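Local coordinates for periplasmic binding protein component of an ABC type zinc uptake transporter (PDB 1PQ4) that binds zinc in the periplasm and probably delivers it to an ABC-type transporter for uptake into the cell, at residues A[191-196]-A[209-214]; A[239-244]-A[259-264]; A[4-9]-A[50-55]; A[37-42]-A[64-69]. One frame throughout, in Å; residues are numbered along the deposited sequence.

Interaction 1. Residues A[191-196]-A[209-214]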
# COMPACT_ATOMS: atom_id res chain seq x y z
N ARG A 191 -13.59 -14.97 -8.21
CA ARG A 191 -12.43 -14.07 -8.28
C ARG A 191 -12.73 -12.67 -7.76
O ARG A 191 -11.84 -11.84 -7.61
CB ARG A 191 -12.01 -13.95 -9.74
CG ARG A 191 -10.59 -14.21 -9.95
CD ARG A 191 -10.42 -15.53 -10.64
NE ARG A 191 -9.97 -16.58 -9.76
CZ ARG A 191 -8.79 -16.66 -9.16
NH1 ARG A 191 -7.83 -15.74 -9.28
NH2 ARG A 191 -8.53 -17.75 -8.48
N LYS A 192 -13.98 -12.42 -7.46
CA LYS A 192 -14.41 -11.10 -7.02
C LYS A 192 -14.38 -10.91 -5.51
O LYS A 192 -14.63 -11.87 -4.78
CB LYS A 192 -15.83 -10.88 -7.52
CG LYS A 192 -15.97 -11.08 -9.02
CD LYS A 192 -17.40 -10.84 -9.52
CE LYS A 192 -17.49 -11.12 -11.02
NZ LYS A 192 -18.77 -10.69 -11.63
N PHE A 193 -14.02 -9.70 -5.03
CA PHE A 193 -14.08 -9.41 -3.57
C PHE A 193 -14.53 -7.96 -3.42
O PHE A 193 -14.22 -7.11 -4.26
CB PHE A 193 -12.78 -9.71 -2.78
CG PHE A 193 -11.58 -8.88 -3.16
CD1 PHE A 193 -11.09 -7.92 -2.29
CD2 PHE A 193 -10.92 -9.09 -4.39
CE1 PHE A 193 -9.95 -7.17 -2.61
CE2 PHE A 193 -9.76 -8.34 -4.73
CZ PHE A 193 -9.28 -7.39 -3.83
N ILE A 194 -15.30 -7.68 -2.38
CA ILE A 194 -15.82 -6.31 -2.17
C ILE A 194 -15.06 -5.72 -1.02
O ILE A 194 -14.91 -6.35 0.01
CB ILE A 194 -17.28 -6.32 -1.74
CG1 ILE A 194 -18.09 -7.13 -2.72
CG2 ILE A 194 -17.82 -4.89 -1.67
CD1 ILE A 194 -19.58 -7.27 -2.33
N VAL A 195 -14.62 -4.48 -1.19
CA VAL A 195 -13.85 -3.78 -0.18
C VAL A 195 -14.39 -2.38 -0.14
O VAL A 195 -15.06 -1.92 -1.07
CB VAL A 195 -12.34 -3.64 -0.52
CG1 VAL A 195 -11.70 -4.94 -0.46
CG2 VAL A 195 -12.16 -3.03 -1.94
N PHE A 196 -14.12 -1.71 0.94
CA PHE A 196 -14.63 -0.36 1.01
C PHE A 196 -13.76 0.55 0.16
O PHE A 196 -14.23 1.06 -0.84
CB PHE A 196 -14.67 0.13 2.45
CG PHE A 196 -15.19 1.54 2.55
CD1 PHE A 196 -16.54 1.81 2.30
CD2 PHE A 196 -14.31 2.60 2.75
CE1 PHE A 196 -17.01 3.10 2.24
CE2 PHE A 196 -14.79 3.92 2.69
CZ PHE A 196 -16.15 4.15 2.43
N LEU A 209 -7.71 -11.13 -9.67
CA LEU A 209 -8.89 -10.98 -8.83
C LEU A 209 -9.57 -9.75 -9.37
O LEU A 209 -8.98 -9.00 -10.16
CB LEU A 209 -8.48 -10.74 -7.37
CG LEU A 209 -7.64 -11.86 -6.74
CD1 LEU A 209 -7.29 -11.49 -5.30
CD2 LEU A 209 -8.43 -13.16 -6.75
N VAL A 210 -10.82 -9.56 -8.96
CA VAL A 210 -11.60 -8.41 -9.38
C VAL A 210 -11.98 -7.71 -8.10
O VAL A 210 -12.69 -8.26 -7.27
CB VAL A 210 -12.87 -8.84 -10.14
CG1 VAL A 210 -13.74 -7.63 -10.38
CG2 VAL A 210 -12.46 -9.47 -11.52
N GLN A 211 -11.50 -6.50 -7.92
CA GLN A 211 -11.81 -5.76 -6.71
C GLN A 211 -13.07 -4.97 -6.99
O GLN A 211 -13.13 -4.28 -7.98
CB GLN A 211 -10.65 -4.80 -6.42
CG GLN A 211 -10.99 -3.66 -5.53
CD GLN A 211 -9.85 -2.64 -5.41
OE1 GLN A 211 -9.46 -1.96 -6.38
NE2 GLN A 211 -9.33 -2.53 -4.22
N ILE A 212 -14.08 -5.06 -6.12
CA ILE A 212 -15.33 -4.33 -6.30
C ILE A 212 -15.35 -3.34 -5.14
O ILE A 212 -15.50 -3.72 -3.97
CB ILE A 212 -16.57 -5.28 -6.21
CG1 ILE A 212 -16.52 -6.30 -7.36
CG2 ILE A 212 -17.86 -4.47 -6.30
CD1 ILE A 212 -17.47 -7.49 -7.20
N PRO A 213 -15.17 -2.07 -5.43
CA PRO A 213 -15.17 -1.12 -4.33
C PRO A 213 -16.52 -0.55 -3.96
O PRO A 213 -17.40 -0.43 -4.81
CB PRO A 213 -14.21 -0.02 -4.82
CG PRO A 213 -14.49 -0.00 -6.31
CD PRO A 213 -14.58 -1.48 -6.66
N ILE A 214 -16.66 -0.23 -2.69
CA ILE A 214 -17.91 0.37 -2.20
C ILE A 214 -17.78 1.91 -2.28
O ILE A 214 -18.71 2.60 -2.69
CB ILE A 214 -18.17 -0.00 -0.71
CG1 ILE A 214 -18.40 -1.50 -0.56
CG2 ILE A 214 -19.44 0.73 -0.18
CD1 ILE A 214 -18.28 -2.03 0.86
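Phe193 holds its ring with CG wedged between the backbone N and C (chi1 64°), and this swings the ring across to the neighbouring strand. There the CA of Gln211 sits over one face, nearer the rim than the centre, in a CH-pi contact 4.2 Å from the ring centroid, while CB of Leu209 meets the ring edge. Ile194 and Ile214 share another setting, CG1 anti to the carbonyl carbon and beside the backbone N, and cross at about a right angle, so that CG2 of Ile194 lies 3.6 Å from CG1 of Ile214. Ile194, Ile212 and Lys192 are on the face of the sheet opposite Phe193, and there CD1 of Ile212 reaches back to CB of Lys192.

Between these two layers of side chains, 192-195 and 210-213 run parallel, with hydrogen bonds passing to and fro between them. The amide of Val210 donates to Arg191 O (2.8 Å) from above the carbonyl plane, whereas Phe193 N approaches Val210 O nearly along the C=O axis at 3.0 Å. Ile212 N to Phe193 O and Val195 N to Ile212 O carry the pattern on. Val195 O then receives Ile214 N at 2.8 Å, a more bent bond (139°), as the second strand ends.

The strands and the intervening helix 201-206 form a beta-alpha-beta unit, and His197, a zinc ligand, lies two residues beyond the first strand. Ile194, Ile212 and Ile214 face helix 223-234, Phe196 packs on helix 250-259, and Ile194 also exchanges a backbone hydrogen bond with Phe242 of strand 240-244.

Interaction 2. Residues A[239-244]-A[259-264]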
# COMPACT_ATOMS: atom_id res chain seq x y z
N THR A 239 -19.53 -13.92 -0.08
CA THR A 239 -19.60 -14.42 1.29
C THR A 239 -19.09 -13.51 2.40
O THR A 239 -19.37 -13.71 3.59
CB THR A 239 -18.78 -15.75 1.34
OG1 THR A 239 -19.66 -16.85 1.12
CG2 THR A 239 -17.99 -15.92 2.67
N MET A 240 -18.33 -12.50 2.01
CA MET A 240 -17.73 -11.65 2.99
C MET A 240 -17.59 -10.26 2.43
O MET A 240 -17.50 -10.09 1.21
CB MET A 240 -16.36 -12.21 3.32
CG MET A 240 -15.74 -11.70 4.57
SD MET A 240 -16.28 -12.75 5.89
CE MET A 240 -15.78 -14.36 5.22
N VAL A 241 -17.61 -9.27 3.30
CA VAL A 241 -17.45 -7.91 2.82
C VAL A 241 -16.26 -7.39 3.61
O VAL A 241 -16.20 -7.58 4.83
CB VAL A 241 -18.68 -7.02 3.08
CG1 VAL A 241 -18.42 -5.62 2.58
CG2 VAL A 241 -19.89 -7.63 2.38
N PHE A 242 -15.30 -6.78 2.92
CA PHE A 242 -14.13 -6.30 3.61
C PHE A 242 -14.20 -4.81 3.82
O PHE A 242 -14.76 -4.08 3.01
CB PHE A 242 -12.89 -6.64 2.82
CG PHE A 242 -12.67 -8.09 2.69
CD1 PHE A 242 -12.99 -8.75 1.51
CD2 PHE A 242 -12.15 -8.81 3.75
CE1 PHE A 242 -12.80 -10.13 1.39
CE2 PHE A 242 -11.94 -10.21 3.63
CZ PHE A 242 -12.27 -10.85 2.45
N GLY A 243 -13.65 -4.37 4.94
CA GLY A 243 -13.59 -2.95 5.23
C GLY A 243 -12.13 -2.72 5.54
O GLY A 243 -11.33 -3.66 5.55
N GLU A 244 -11.76 -1.50 5.80
CA GLU A 244 -10.37 -1.18 6.09
C GLU A 244 -10.34 -0.42 7.40
O GLU A 244 -11.28 0.34 7.70
CB GLU A 244 -9.79 -0.33 4.95
CG GLU A 244 -9.24 -1.16 3.85
CD GLU A 244 -10.02 -1.07 2.56
OE1 GLU A 244 -11.27 -0.89 2.62
OE2 GLU A 244 -9.35 -1.20 1.49
N ILE A 259 -26.90 -8.76 2.53
CA ILE A 259 -26.71 -9.85 1.57
C ILE A 259 -26.27 -11.14 2.20
O ILE A 259 -25.84 -12.03 1.48
CB ILE A 259 -25.68 -9.50 0.49
CG1 ILE A 259 -24.27 -9.54 1.10
CG2 ILE A 259 -26.01 -8.14 -0.10
CD1 ILE A 259 -23.13 -9.51 0.08
N GLY A 260 -26.34 -11.25 3.53
CA GLY A 260 -25.97 -12.49 4.17
C GLY A 260 -24.50 -12.86 4.21
O GLY A 260 -24.18 -14.04 4.08
N ALA A 261 -23.62 -11.87 4.43
CA ALA A 261 -22.16 -12.11 4.52
C ALA A 261 -21.56 -11.72 5.88
O ALA A 261 -22.23 -11.15 6.72
CB ALA A 261 -21.46 -11.31 3.42
N GLY A 262 -20.28 -12.02 6.07
CA GLY A 262 -19.56 -11.64 7.29
C GLY A 262 -18.71 -10.37 6.98
O GLY A 262 -18.70 -9.93 5.82
N VAL A 263 -18.03 -9.79 7.97
CA VAL A 263 -17.24 -8.56 7.79
C VAL A 263 -15.80 -8.72 8.29
O VAL A 263 -15.58 -9.03 9.46
CB VAL A 263 -17.85 -7.38 8.57
CG1 VAL A 263 -16.89 -6.20 8.59
CG2 VAL A 263 -19.16 -6.95 7.92
N GLU A 264 -14.82 -8.52 7.41
CA GLU A 264 -13.41 -8.67 7.82
C GLU A 264 -12.66 -7.39 7.49
O GLU A 264 -13.11 -6.64 6.61
CB GLU A 264 -12.72 -9.80 7.05
CG GLU A 264 -13.14 -11.19 7.48
CD GLU A 264 -12.14 -11.84 8.40
OE1 GLU A 264 -11.57 -11.14 9.28
OE2 GLU A 264 -11.94 -13.07 8.26
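Four backbone hydrogen bonds join 239-244 to 259-264. Gly262 N donates to Thr239 O from above the carbonyl plane, and Gly262 O in turn takes Val241 N at 2.8 Å, in the carbonyl plane. Val241 O accepts Glu264 N, also in plane; Gly243 N closes the set by approaching Glu264 O nearly along the C=O axis (2.9 Å). Weaker CA-H...O contacts lie between them, the shortest from Phe242 CA to Glu264 O at 3.2 Å.

This parallel pairing joins the two strands of a beta-alpha-beta crossover, in which helix 250-259 carries the chain from strand 240-244 to strand 262-266. Gly260, the first residue to leave the helical conformation, has a positive phi that suits glycine, and Ala261 then sets its CB against Thr239 O at 3.2 Å.

Met240, Phe242 and the aliphatic stem of Glu264 meet on one face. The Met240 chain starts with CG anti to the backbone N and bends at chi2 (88°), folding SD back over Gly262, 3.6 Å from its carbonyl carbon and 3.8 Å from Glu264 CG. The sulfur lies close over Gly262, which has no CB to crowd it. An alanine at Met240 would remove the thioether and would probably leave Gly262 and the stem of Glu264 less well covered. Phe242 and Glu264 run alongside each other in the same direction, with Glu264 CB 3.5 Å from Phe242 CD2.

Apolar contact on the other face is looser: Val241 CG2 approaches Ala261 CB at 4.1 Å, and the valine also packs on Ile255 and Ala256 of the crossover helix.

Interaction 3. Residues A[4-9]-A[50-55]; sequences DITVSI and SEAEAY
Both backbone polar atoms of Asp4 find partners in 50-55. Its amide N donates to Glu53 OE1 (3.0 Å), which it meets from above the carboxylate plane, and its carbonyl O accepts Glu53 N at 2.8 Å, in the carbonyl plane. Glu53 thus grips one residue twice, by main chain and by an extended side chain that brings OE1 back to the strand. Two residues on, Thr6 N makes a nearly straight bond (169°) to Ala54 O, also in plane, where the two chains settle into parallel pairing.

A bridging water serves the outer end, giving one hydrogen to Asp4 OD2 (2.8 Å) and the other to Glu51 O.

At the inner end Tyr55 holds CG anti to the backbone N (chi1 -176°), which lays its ring beside Thr6: Thr6 CG2 touches CE1 at 3.7 Å, and Thr6 O lies over one face. The ring's hydroxyl donates to Ser8 OG at 2.7 Å, and Ser8 OG is hydrogen-bonded in turn to Glu63 OE2.

These are the central strands, 3-7 and 54-57, of a four-stranded parallel sheet. Asp4 OD2 lies 4.3 Å from Glu53 OE1, and Glu51 OE1 is equally near; two flanking carboxylates would probably raise the proton affinity of Asp4, partly offset by its long, weak ion pair through OD1 with Arg25, and the water's hydrogen bond to OD2 would probably favour the charged form.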
# COMPACT_ATOMS: atom_id res chain seq x y z
N ASP A 4 19.40 9.05 8.59
CA ASP A 4 18.01 9.33 8.95
C ASP A 4 17.21 9.47 7.68
O ASP A 4 17.50 10.34 6.85
CB ASP A 4 17.90 10.63 9.73
CG ASP A 4 18.31 10.45 11.17
OD1 ASP A 4 17.69 9.60 11.82
OD2 ASP A 4 19.23 11.13 11.64
N ILE A 5 16.18 8.65 7.55
CA ILE A 5 15.33 8.62 6.36
C ILE A 5 13.90 8.63 6.81
O ILE A 5 13.53 7.95 7.77
CB ILE A 5 15.59 7.30 5.55
CG1 ILE A 5 17.06 7.26 5.13
CG2 ILE A 5 14.67 7.20 4.29
CD1 ILE A 5 17.53 5.97 4.47
N THR A 6 13.10 9.41 6.12
CA THR A 6 11.69 9.49 6.42
C THR A 6 10.95 8.90 5.25
O THR A 6 11.31 9.10 4.05
CB THR A 6 11.26 10.96 6.68
OG1 THR A 6 11.91 11.45 7.86
CG2 THR A 6 9.76 11.03 6.92
N VAL A 7 9.91 8.14 5.57
CA VAL A 7 9.10 7.60 4.49
C VAL A 7 7.65 8.04 4.73
O VAL A 7 7.31 8.47 5.83
CB VAL A 7 9.16 6.06 4.44
CG1 VAL A 7 10.63 5.60 4.28
CG2 VAL A 7 8.53 5.48 5.72
N SER A 8 6.83 7.92 3.71
CA SER A 8 5.43 8.34 3.83
C SER A 8 4.54 7.42 4.65
O SER A 8 3.85 7.87 5.54
CB SER A 8 4.81 8.49 2.44
OG SER A 8 5.36 9.62 1.77
N ILE A 9 4.62 6.11 4.41
CA ILE A 9 3.67 5.20 5.10
C ILE A 9 4.37 4.02 5.73
O ILE A 9 5.47 3.66 5.32
CB ILE A 9 2.56 4.75 4.13
CG1 ILE A 9 3.18 4.20 2.84
CG2 ILE A 9 1.67 5.93 3.77
CD1 ILE A 9 2.24 3.35 1.98
N SER A 50 13.93 18.27 9.60
CA SER A 50 15.19 18.94 9.34
C SER A 50 16.37 17.99 9.51
O SER A 50 17.41 18.21 8.92
CB SER A 50 15.34 20.18 10.25
OG SER A 50 15.44 19.81 11.60
N GLU A 51 16.19 16.93 10.29
CA GLU A 51 17.21 15.90 10.55
C GLU A 51 17.39 14.91 9.38
O GLU A 51 18.42 14.22 9.28
CB GLU A 51 16.76 15.04 11.75
CG GLU A 51 16.63 15.74 13.09
CD GLU A 51 17.97 15.81 13.82
OE1 GLU A 51 18.63 14.75 13.94
OE2 GLU A 51 18.35 16.91 14.27
N ALA A 52 16.36 14.79 8.55
CA ALA A 52 16.36 13.81 7.46
C ALA A 52 17.36 13.99 6.33
O ALA A 52 17.51 15.08 5.78
CB ALA A 52 14.99 13.73 6.85
N GLU A 53 18.03 12.91 5.99
CA GLU A 53 18.96 12.91 4.87
C GLU A 53 18.23 12.61 3.57
O GLU A 53 18.61 13.07 2.47
CB GLU A 53 20.06 11.91 5.17
CG GLU A 53 20.95 12.50 6.27
CD GLU A 53 21.84 11.50 6.91
OE1 GLU A 53 21.52 11.07 8.04
OE2 GLU A 53 22.86 11.15 6.27
N ALA A 54 17.16 11.83 3.67
CA ALA A 54 16.36 11.53 2.49
C ALA A 54 14.91 11.27 2.87
O ALA A 54 14.56 11.01 4.03
CB ALA A 54 16.94 10.33 1.76
N TYR A 55 14.07 11.34 1.87
CA TYR A 55 12.65 11.11 2.07
C TYR A 55 12.26 10.17 0.94
O TYR A 55 12.55 10.42 -0.24
CB TYR A 55 11.88 12.43 1.97
CG TYR A 55 10.42 12.24 2.27
CD1 TYR A 55 9.86 12.71 3.48
CD2 TYR A 55 9.60 11.55 1.39
CE1 TYR A 55 8.52 12.50 3.78
CE2 TYR A 55 8.26 11.32 1.68
CZ TYR A 55 7.73 11.81 2.89
OH TYR A 55 6.40 11.64 3.14
O HOH W 1 20.54 13.42 10.66

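Interaction 4. Residues A[37-42]-A[64-69]; sequences HTYEPK and QPWLEK. With ZN (zinc ion), chain C.
Trp66 has its first torsion at -33°, twisted away from the usual staggered value, with CG still on the backbone N side, and this directs the indole into the loop 37-42. Its NE1 donates to Tyr39 O at 2.7 Å, a bent bond (140°) that reaches the oxygen from above the carbonyl plane. Pro41 comes over one face of the indole: its CD makes a CH-pi contact over the five-membered ring, 3.7 Å from the centroid and displaced toward Trp66 CD1, which it approaches to 3.4 Å. Tyr39 contributes its CB, which approaches Trp66 CZ2 at 4.2 Å.

Tyr39 itself sets CG anti to the backbone N (chi1 -172°), placing its ring so that OH takes a hydrogen bond from Lys42 NZ at 2.7 Å, the amine lying in the ring plane; the hydroxyl is also hydrogen-bonded to Gln45 OE1. Farther out, the extended chains of Glu40 and Lys69 cross at about a right angle and meet tip to tip in a long, weak salt bridge, OE2 to NZ 3.5 Å. A leucine in place of Trp66 would lose the N-H to Tyr39 O and the flat face under Pro41, and would probably loosen the loop against the start of helix 67-73.

The segment begins at His37, whose ring is turned so that NE2 binds zinc at 1.9 Å; His133, His197 and a water at 2.3 Å complete the coordination. One N-H and one flat face thus fasten the loop two to four residues beyond a zinc ligand, while the charged pair at the surface adds a weaker electrostatic tie.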
# COMPACT_ATOMS: atom_id res chain seq x y z
N HIS A 37 -4.71 9.49 2.18
CA HIS A 37 -5.18 10.42 1.17
C HIS A 37 -5.66 11.79 1.68
O HIS A 37 -5.78 12.72 0.89
CB HIS A 37 -6.29 9.76 0.37
CG HIS A 37 -5.90 8.43 -0.20
ND1 HIS A 37 -5.09 8.31 -1.31
CD2 HIS A 37 -6.21 7.17 0.18
CE1 HIS A 37 -4.93 7.02 -1.59
NE2 HIS A 37 -5.59 6.31 -0.70
N THR A 38 -5.98 11.91 2.95
CA THR A 38 -6.44 13.18 3.47
C THR A 38 -5.54 13.61 4.63
O THR A 38 -5.85 14.55 5.34
CB THR A 38 -7.90 13.10 3.99
OG1 THR A 38 -7.99 12.14 5.04
CG2 THR A 38 -8.84 12.74 2.87
N TYR A 39 -4.42 12.91 4.83
CA TYR A 39 -3.52 13.27 5.92
C TYR A 39 -2.79 14.59 5.68
O TYR A 39 -2.39 14.91 4.56
CB TYR A 39 -2.45 12.20 6.10
CG TYR A 39 -1.62 12.42 7.34
CD1 TYR A 39 -2.18 12.25 8.60
CD2 TYR A 39 -0.29 12.80 7.25
CE1 TYR A 39 -1.43 12.47 9.75
CE2 TYR A 39 0.47 13.03 8.40
CZ TYR A 39 -0.12 12.86 9.64
OH TYR A 39 0.61 13.06 10.78
N GLU A 40 -2.62 15.36 6.75
CA GLU A 40 -1.85 16.58 6.61
C GLU A 40 -0.77 16.49 7.69
O GLU A 40 -1.07 16.28 8.87
CB GLU A 40 -2.71 17.83 6.79
CG GLU A 40 -2.03 19.01 6.08
CD GLU A 40 -2.88 20.27 5.99
OE1 GLU A 40 -3.27 20.81 7.06
OE2 GLU A 40 -3.14 20.72 4.85
N PRO A 41 0.50 16.61 7.30
CA PRO A 41 1.55 16.52 8.32
C PRO A 41 1.43 17.53 9.46
O PRO A 41 1.05 18.67 9.27
CB PRO A 41 2.86 16.64 7.52
CG PRO A 41 2.50 16.99 6.16
CD PRO A 41 1.04 16.62 5.94
N LYS A 42 1.73 17.06 10.67
CA LYS A 42 1.66 17.90 11.85
C LYS A 42 2.90 18.80 11.94
O LYS A 42 3.99 18.45 11.47
CB LYS A 42 1.63 17.05 13.12
CG LYS A 42 0.57 15.97 13.21
CD LYS A 42 0.97 14.99 14.36
CE LYS A 42 -0.05 13.89 14.58
NZ LYS A 42 -0.28 13.05 13.37
N GLN A 64 1.58 14.53 -3.45
CA GLN A 64 1.33 15.85 -4.08
C GLN A 64 0.89 16.93 -3.08
O GLN A 64 1.40 18.04 -3.10
CB GLN A 64 0.27 15.72 -5.22
N PRO A 65 -0.05 16.60 -2.19
CA PRO A 65 -0.56 17.54 -1.18
C PRO A 65 0.47 18.10 -0.17
O PRO A 65 0.30 19.19 0.35
CB PRO A 65 -1.62 16.73 -0.45
CG PRO A 65 -2.00 15.67 -1.43
CD PRO A 65 -0.72 15.30 -2.06
N TRP A 66 1.51 17.34 0.11
CA TRP A 66 2.49 17.75 1.11
C TRP A 66 3.81 18.09 0.49
O TRP A 66 4.72 18.53 1.21
CB TRP A 66 2.81 16.61 2.09
CG TRP A 66 1.71 15.69 2.38
CD1 TRP A 66 0.42 16.04 2.67
CD2 TRP A 66 1.77 14.26 2.42
NE1 TRP A 66 -0.33 14.90 2.89
CE2 TRP A 66 0.47 13.80 2.74
CE3 TRP A 66 2.80 13.32 2.22
CZ2 TRP A 66 0.17 12.43 2.87
CZ3 TRP A 66 2.49 11.97 2.35
CH2 TRP A 66 1.19 11.54 2.67
N LEU A 67 3.94 17.86 -0.82
CA LEU A 67 5.24 18.06 -1.44
C LEU A 67 5.95 19.39 -1.17
O LEU A 67 7.12 19.41 -0.77
CB LEU A 67 5.16 17.80 -2.96
CG LEU A 67 5.97 16.61 -3.52
CD1 LEU A 67 6.18 16.85 -5.00
CD2 LEU A 67 7.33 16.49 -2.86
N GLU A 68 5.23 20.51 -1.35
CA GLU A 68 5.83 21.82 -1.13
C GLU A 68 6.28 21.98 0.31
O GLU A 68 7.34 22.55 0.58
CB GLU A 68 4.85 22.94 -1.48
CG GLU A 68 4.55 23.01 -2.97
CD GLU A 68 5.82 23.07 -3.79
OE1 GLU A 68 6.63 23.99 -3.58
OE2 GLU A 68 6.00 22.19 -4.66
N LYS A 69 5.47 21.46 1.23
CA LYS A 69 5.80 21.57 2.66
C LYS A 69 7.02 20.75 3.03
O LYS A 69 7.84 21.18 3.83
CB LYS A 69 4.61 21.16 3.52
CG LYS A 69 3.38 22.05 3.31
CD LYS A 69 2.22 21.67 4.23
CE LYS A 69 1.05 22.63 4.02
NZ LYS A 69 -0.05 22.34 4.97
ZN ZN C . -5.74 4.39 -0.52
O HOH W 2 -4.62 3.36 1.17

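From the N terminus, interaction 3 comes first: strand 3-7 pairs with strand 54-57, closing a loop of some 40 residues that includes helix 10-20, strand 24-28 and the zinc-binding loop. Interaction 4 starts inside that loop and ends beyond it, so the two cross; they also touch, Ser8 and Tyr55 packing against Trp66. Together they tie the four-stranded sheet to the loop carrying His37. Much later, interactions 1 and 2 follow in series, each closing a short beta-alpha-beta loop, and the two units pack side by side through strands 192-195 and 240-244. Interactions 1 and 3, centres about 34 Å apart, lie on opposite sides of the chain's centre.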